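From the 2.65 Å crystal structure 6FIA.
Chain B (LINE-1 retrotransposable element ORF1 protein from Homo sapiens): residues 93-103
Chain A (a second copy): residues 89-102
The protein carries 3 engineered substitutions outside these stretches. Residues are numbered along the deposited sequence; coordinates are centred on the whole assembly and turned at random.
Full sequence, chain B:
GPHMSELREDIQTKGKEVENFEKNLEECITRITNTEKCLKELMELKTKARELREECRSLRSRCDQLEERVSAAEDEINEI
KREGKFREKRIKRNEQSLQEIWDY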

# COMPACT_ATOMS: atom_id res chain seq x y z
N ARG B 93 -29.71 -1.05 46.76
CA ARG B 93 -30.88 -1.59 47.48
C ARG B 93 -30.41 -2.40 48.70
O ARG B 93 -30.93 -2.21 49.80
CB ARG B 93 -31.65 -2.51 46.54
CG ARG B 93 -33.13 -2.26 46.48
CD ARG B 93 -33.89 -3.44 45.82
NE ARG B 93 -33.33 -3.88 44.53
CZ ARG B 93 -33.61 -3.32 43.36
NH1 ARG B 93 -34.40 -2.26 43.29
NH2 ARG B 93 -33.07 -3.80 42.24
N ASN B 94 -29.41 -3.28 48.52
CA ASN B 94 -28.83 -4.09 49.59
C ASN B 94 -28.20 -3.24 50.66
O ASN B 94 -28.42 -3.51 51.84
CB ASN B 94 -27.83 -5.10 49.04
CG ASN B 94 -28.46 -6.21 48.22
OD1 ASN B 94 -29.68 -6.41 48.23
ND2 ASN B 94 -27.62 -6.96 47.51
N GLU B 95 -27.49 -2.16 50.27
CA GLU B 95 -26.88 -1.20 51.21
C GLU B 95 -27.96 -0.51 52.03
O GLU B 95 -27.79 -0.36 53.23
CB GLU B 95 -26.03 -0.14 50.46
CG GLU B 95 -24.72 -0.67 49.90
CD GLU B 95 -23.93 0.30 49.03
OE1 GLU B 95 -24.57 1.04 48.24
OE2 GLU B 95 -22.68 0.29 49.11
N GLN B 96 -29.09 -0.10 51.38
CA GLN B 96 -30.21 0.54 52.06
C GLN B 96 -30.90 -0.40 53.04
O GLN B 96 -31.23 0.02 54.15
CB GLN B 96 -31.21 1.16 51.07
CG GLN B 96 -30.68 2.43 50.39
CD GLN B 96 -31.33 2.77 49.03
OE1 GLN B 96 -32.07 1.97 48.41
NE2 GLN B 96 -31.01 3.96 48.50
N SER B 97 -31.08 -1.67 52.65
CA SER B 97 -31.67 -2.69 53.52
C SER B 97 -30.81 -2.86 54.77
O SER B 97 -31.35 -2.91 55.87
CB SER B 97 -31.77 -4.01 52.78
OG SER B 97 -32.87 -3.99 51.90
N LEU B 98 -29.46 -2.94 54.61
CA LEU B 98 -28.54 -3.11 55.72
C LEU B 98 -28.51 -1.91 56.65
O LEU B 98 -28.47 -2.09 57.86
CB LEU B 98 -27.14 -3.45 55.24
CG LEU B 98 -26.92 -4.87 54.71
CD1 LEU B 98 -25.67 -4.95 53.92
CD2 LEU B 98 -26.95 -5.92 55.85
N GLN B 99 -28.54 -0.69 56.10
CA GLN B 99 -28.60 0.53 56.90
C GLN B 99 -29.87 0.53 57.72
O GLN B 99 -29.82 0.83 58.91
CB GLN B 99 -28.49 1.79 56.00
CG GLN B 99 -27.97 3.04 56.73
CD GLN B 99 -26.57 2.86 57.34
OE1 GLN B 99 -26.40 2.25 58.41
NE2 GLN B 99 -25.55 3.43 56.69
N GLU B 100 -31.00 0.08 57.14
CA GLU B 100 -32.26 0.00 57.87
C GLU B 100 -32.23 -1.00 59.02
O GLU B 100 -32.76 -0.70 60.10
CB GLU B 100 -33.43 -0.26 56.93
CG GLU B 100 -33.81 0.97 56.14
CD GLU B 100 -34.67 0.73 54.92
OE1 GLU B 100 -35.71 0.04 55.05
OE2 GLU B 100 -34.33 1.26 53.83
N ILE B 101 -31.56 -2.16 58.82
CA ILE B 101 -31.39 -3.20 59.82
C ILE B 101 -30.54 -2.66 60.99
O ILE B 101 -30.95 -2.78 62.14
CB ILE B 101 -30.78 -4.50 59.18
CG1 ILE B 101 -31.83 -5.23 58.35
CG2 ILE B 101 -30.16 -5.45 60.21
CD1 ILE B 101 -31.29 -6.02 57.21
N TRP B 102 -29.39 -2.04 60.67
CA TRP B 102 -28.42 -1.54 61.65
C TRP B 102 -28.86 -0.27 62.34
O TRP B 102 -28.37 0.02 63.43
CB TRP B 102 -27.01 -1.40 61.03
CG TRP B 102 -26.32 -2.73 60.87
CD1 TRP B 102 -26.11 -3.42 59.71
CD2 TRP B 102 -25.93 -3.63 61.94
NE1 TRP B 102 -25.60 -4.67 59.98
CE2 TRP B 102 -25.44 -4.81 61.34
CE3 TRP B 102 -26.00 -3.57 63.36
CZ2 TRP B 102 -24.94 -5.89 62.10
CZ3 TRP B 102 -25.51 -4.64 64.11
CH2 TRP B 102 -25.00 -5.79 63.48
N ASP B 103 -29.82 0.45 61.76
CA ASP B 103 -30.37 1.65 62.40
C ASP B 103 -31.52 1.31 63.34
O ASP B 103 -31.79 2.07 64.27
CB ASP B 103 -30.81 2.70 61.34
CG ASP B 103 -29.66 3.50 60.77
OD1 ASP B 103 -28.57 3.54 61.41
OD2 ASP B 103 -29.80 4.02 59.64
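Chain A 89-102: KRIKRNEQSLQEIW

An asparagine lies buried where a coiled coil would usually place a hydrocarbon: N94(A) points toward chain B, and its OD1 comes 3.4 Å from CD1 of L98(B) and 3.5 Å from CG of E95(B), while its ND2 stands 3.7 Å from CB of N94(B). The general principle is that a coiled coil can admit a polar residue in its core, here with apolar packing and a salt bridge close by, and this contact, from the LINE-1 ORF1 protein, illustrates it.

Both segments are helical throughout, with phi mostly between -59° and -69°, drifting to -75° and -87° at W102(B) and D103(B), and unbroken i to i+4 backbone hydrogen bonding. They run in the same general direction, their axes crossing at 32° and approaching to 10.3 Å. The register is offset by one residue: E95(B) faces N94(A), with CA atoms 6.6 Å apart; L98(B) faces S97(A), CA to CA 7.1 Å; and W102(B) faces I101(A), CA to CA 8.7 Å, so the backbones diverge toward their C-terminal ends.

On the N-terminal side of N94(A), R90(A) grips E95(B) in a bidentate salt bridge. NE of R90(A) donates to OE2 of E95(B) at 2.9 Å, and NH2 of R90(A) to OE1 of E95(B) at 2.8 Å, both nearly linear. Water 1 lies 2.7 Å from OE2 of E95(B) and 2.8 Å from O of R90(A), and accepts from NE of R93(A) at 3.1 Å.

One turn on, L98(B) is a knob in a hole formed by N94(A), S97(A), L98(A) and I101(A). CD1 of L98(B) lies 3.6 Å from CB of S97(A), and CD2 of L98(B) 3.7 Å from CD1 of I101(A). That same CD1 of I101(A) meets CG2 of I101(B) at 3.6 Å, and W102(B) closes the contact, its CZ2 3.5 Å from CG1 of I101(A) and 3.8 Å from CB of E100(A).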

# COMPACT_ATOMS: atom_id res chain seq x y z
N LYS A 89 -15.82 -3.51 46.37
CA LYS A 89 -15.61 -3.00 47.72
C LYS A 89 -16.95 -3.00 48.49
O LYS A 89 -17.02 -3.43 49.64
CB LYS A 89 -15.00 -1.57 47.65
CG LYS A 89 -14.56 -1.04 49.00
CD LYS A 89 -13.94 0.34 48.94
CE LYS A 89 -13.50 0.75 50.33
NZ LYS A 89 -12.45 1.82 50.31
N ARG A 90 -18.01 -2.57 47.79
CA ARG A 90 -19.37 -2.47 48.31
C ARG A 90 -20.02 -3.83 48.58
O ARG A 90 -20.60 -4.02 49.66
CB ARG A 90 -20.21 -1.60 47.36
CG ARG A 90 -19.79 -0.13 47.47
CD ARG A 90 -20.29 0.66 46.33
NE ARG A 90 -21.72 0.91 46.43
CZ ARG A 90 -22.47 1.32 45.42
NH1 ARG A 90 -21.95 1.48 44.22
NH2 ARG A 90 -23.77 1.54 45.60
N ILE A 91 -19.91 -4.80 47.63
CA ILE A 91 -20.38 -6.18 47.81
C ILE A 91 -19.68 -6.81 49.04
O ILE A 91 -20.35 -7.40 49.88
CB ILE A 91 -20.17 -7.03 46.52
CG1 ILE A 91 -20.85 -6.35 45.32
CG2 ILE A 91 -20.70 -8.47 46.70
CD1 ILE A 91 -20.46 -6.88 43.99
N LYS A 92 -18.34 -6.66 49.15
CA LYS A 92 -17.59 -7.20 50.30
C LYS A 92 -18.07 -6.61 51.64
O LYS A 92 -18.24 -7.36 52.60
CB LYS A 92 -16.08 -7.03 50.10
CG LYS A 92 -15.25 -7.92 51.00
CD LYS A 92 -13.76 -7.61 50.86
CE LYS A 92 -12.92 -8.26 51.96
NZ LYS A 92 -11.94 -7.32 52.60
N ARG A 93 -18.35 -5.29 51.68
CA ARG A 93 -18.89 -4.60 52.87
C ARG A 93 -20.26 -5.19 53.24
O ARG A 93 -20.50 -5.47 54.40
CB ARG A 93 -19.06 -3.12 52.56
CG ARG A 93 -18.56 -2.17 53.63
CD ARG A 93 -19.00 -0.71 53.42
NE ARG A 93 -18.90 -0.23 52.02
CZ ARG A 93 -17.81 0.33 51.50
NH1 ARG A 93 -16.71 0.46 52.23
NH2 ARG A 93 -17.81 0.77 50.25
N ASN A 94 -21.14 -5.42 52.23
CA ASN A 94 -22.46 -6.01 52.43
C ASN A 94 -22.39 -7.43 52.96
O ASN A 94 -23.14 -7.77 53.87
CB ASN A 94 -23.27 -5.94 51.15
CG ASN A 94 -23.72 -4.54 50.76
OD1 ASN A 94 -23.61 -3.60 51.52
ND2 ASN A 94 -24.29 -4.39 49.59
N GLU A 95 -21.43 -8.22 52.45
CA GLU A 95 -21.16 -9.60 52.91
C GLU A 95 -20.75 -9.59 54.40
O GLU A 95 -21.26 -10.40 55.19
CB GLU A 95 -20.06 -10.27 52.04
CG GLU A 95 -20.54 -10.63 50.63
CD GLU A 95 -19.50 -11.19 49.67
OE1 GLU A 95 -18.33 -10.74 49.70
OE2 GLU A 95 -19.88 -12.04 48.83
N GLN A 96 -19.87 -8.62 54.79
CA GLN A 96 -19.40 -8.47 56.17
C GLN A 96 -20.51 -8.03 57.09
O GLN A 96 -20.60 -8.54 58.20
CB GLN A 96 -18.20 -7.52 56.26
CG GLN A 96 -16.90 -8.13 55.68
CD GLN A 96 -15.85 -7.12 55.25
OE1 GLN A 96 -16.09 -5.91 55.15
NE2 GLN A 96 -14.65 -7.61 54.94
N SER A 97 -21.39 -7.11 56.61
CA SER A 97 -22.55 -6.63 57.38
C SER A 97 -23.50 -7.76 57.68
O SER A 97 -23.98 -7.85 58.80
CB SER A 97 -23.29 -5.54 56.62
OG SER A 97 -22.66 -4.29 56.79
N LEU A 98 -23.77 -8.64 56.68
CA LEU A 98 -24.63 -9.80 56.85
C LEU A 98 -24.03 -10.79 57.85
O LEU A 98 -24.75 -11.25 58.74
CB LEU A 98 -24.92 -10.49 55.51
CG LEU A 98 -25.98 -9.81 54.67
CD1 LEU A 98 -25.87 -10.23 53.21
CD2 LEU A 98 -27.37 -10.09 55.22
N GLN A 99 -22.72 -11.08 57.74
CA GLN A 99 -22.04 -11.99 58.65
C GLN A 99 -22.15 -11.49 60.09
O GLN A 99 -22.38 -12.31 60.99
CB GLN A 99 -20.56 -12.19 58.22
CG GLN A 99 -19.97 -13.56 58.59
CD GLN A 99 -20.93 -14.72 58.35
OE1 GLN A 99 -21.36 -15.41 59.30
NE2 GLN A 99 -21.32 -14.93 57.10
N GLU A 100 -22.06 -10.14 60.30
CA GLU A 100 -22.18 -9.48 61.61
C GLU A 100 -23.57 -9.64 62.19
O GLU A 100 -23.71 -9.76 63.40
CB GLU A 100 -21.78 -8.01 61.54
CG GLU A 100 -20.28 -7.81 61.55
CD GLU A 100 -19.82 -6.42 61.13
OE1 GLU A 100 -20.33 -5.42 61.69
OE2 GLU A 100 -18.92 -6.35 60.27
N ILE A 101 -24.62 -9.64 61.32
CA ILE A 101 -26.00 -9.90 61.73
C ILE A 101 -26.12 -11.36 62.20
O ILE A 101 -26.58 -11.59 63.30
CB ILE A 101 -27.03 -9.55 60.60
CG1 ILE A 101 -27.09 -8.03 60.33
CG2 ILE A 101 -28.43 -10.10 60.92
CD1 ILE A 101 -27.65 -7.67 58.99
N TRP A 102 -25.62 -12.34 61.41
CA TRP A 102 -25.71 -13.75 61.79
C TRP A 102 -24.92 -14.08 63.06
O TRP A 102 -25.32 -14.97 63.80
CB TRP A 102 -25.27 -14.69 60.65
CG TRP A 102 -25.90 -14.44 59.30
CD1 TRP A 102 -25.24 -14.34 58.10
CD2 TRP A 102 -27.30 -14.42 58.98
NE1 TRP A 102 -26.14 -14.19 57.07
CE2 TRP A 102 -27.42 -14.22 57.58
CE3 TRP A 102 -28.48 -14.55 59.75
CZ2 TRP A 102 -28.66 -14.15 56.94
CZ3 TRP A 102 -29.72 -14.46 59.10
CH2 TRP A 102 -29.80 -14.28 57.71
O HOH W 1 -21.41 -1.51 50.68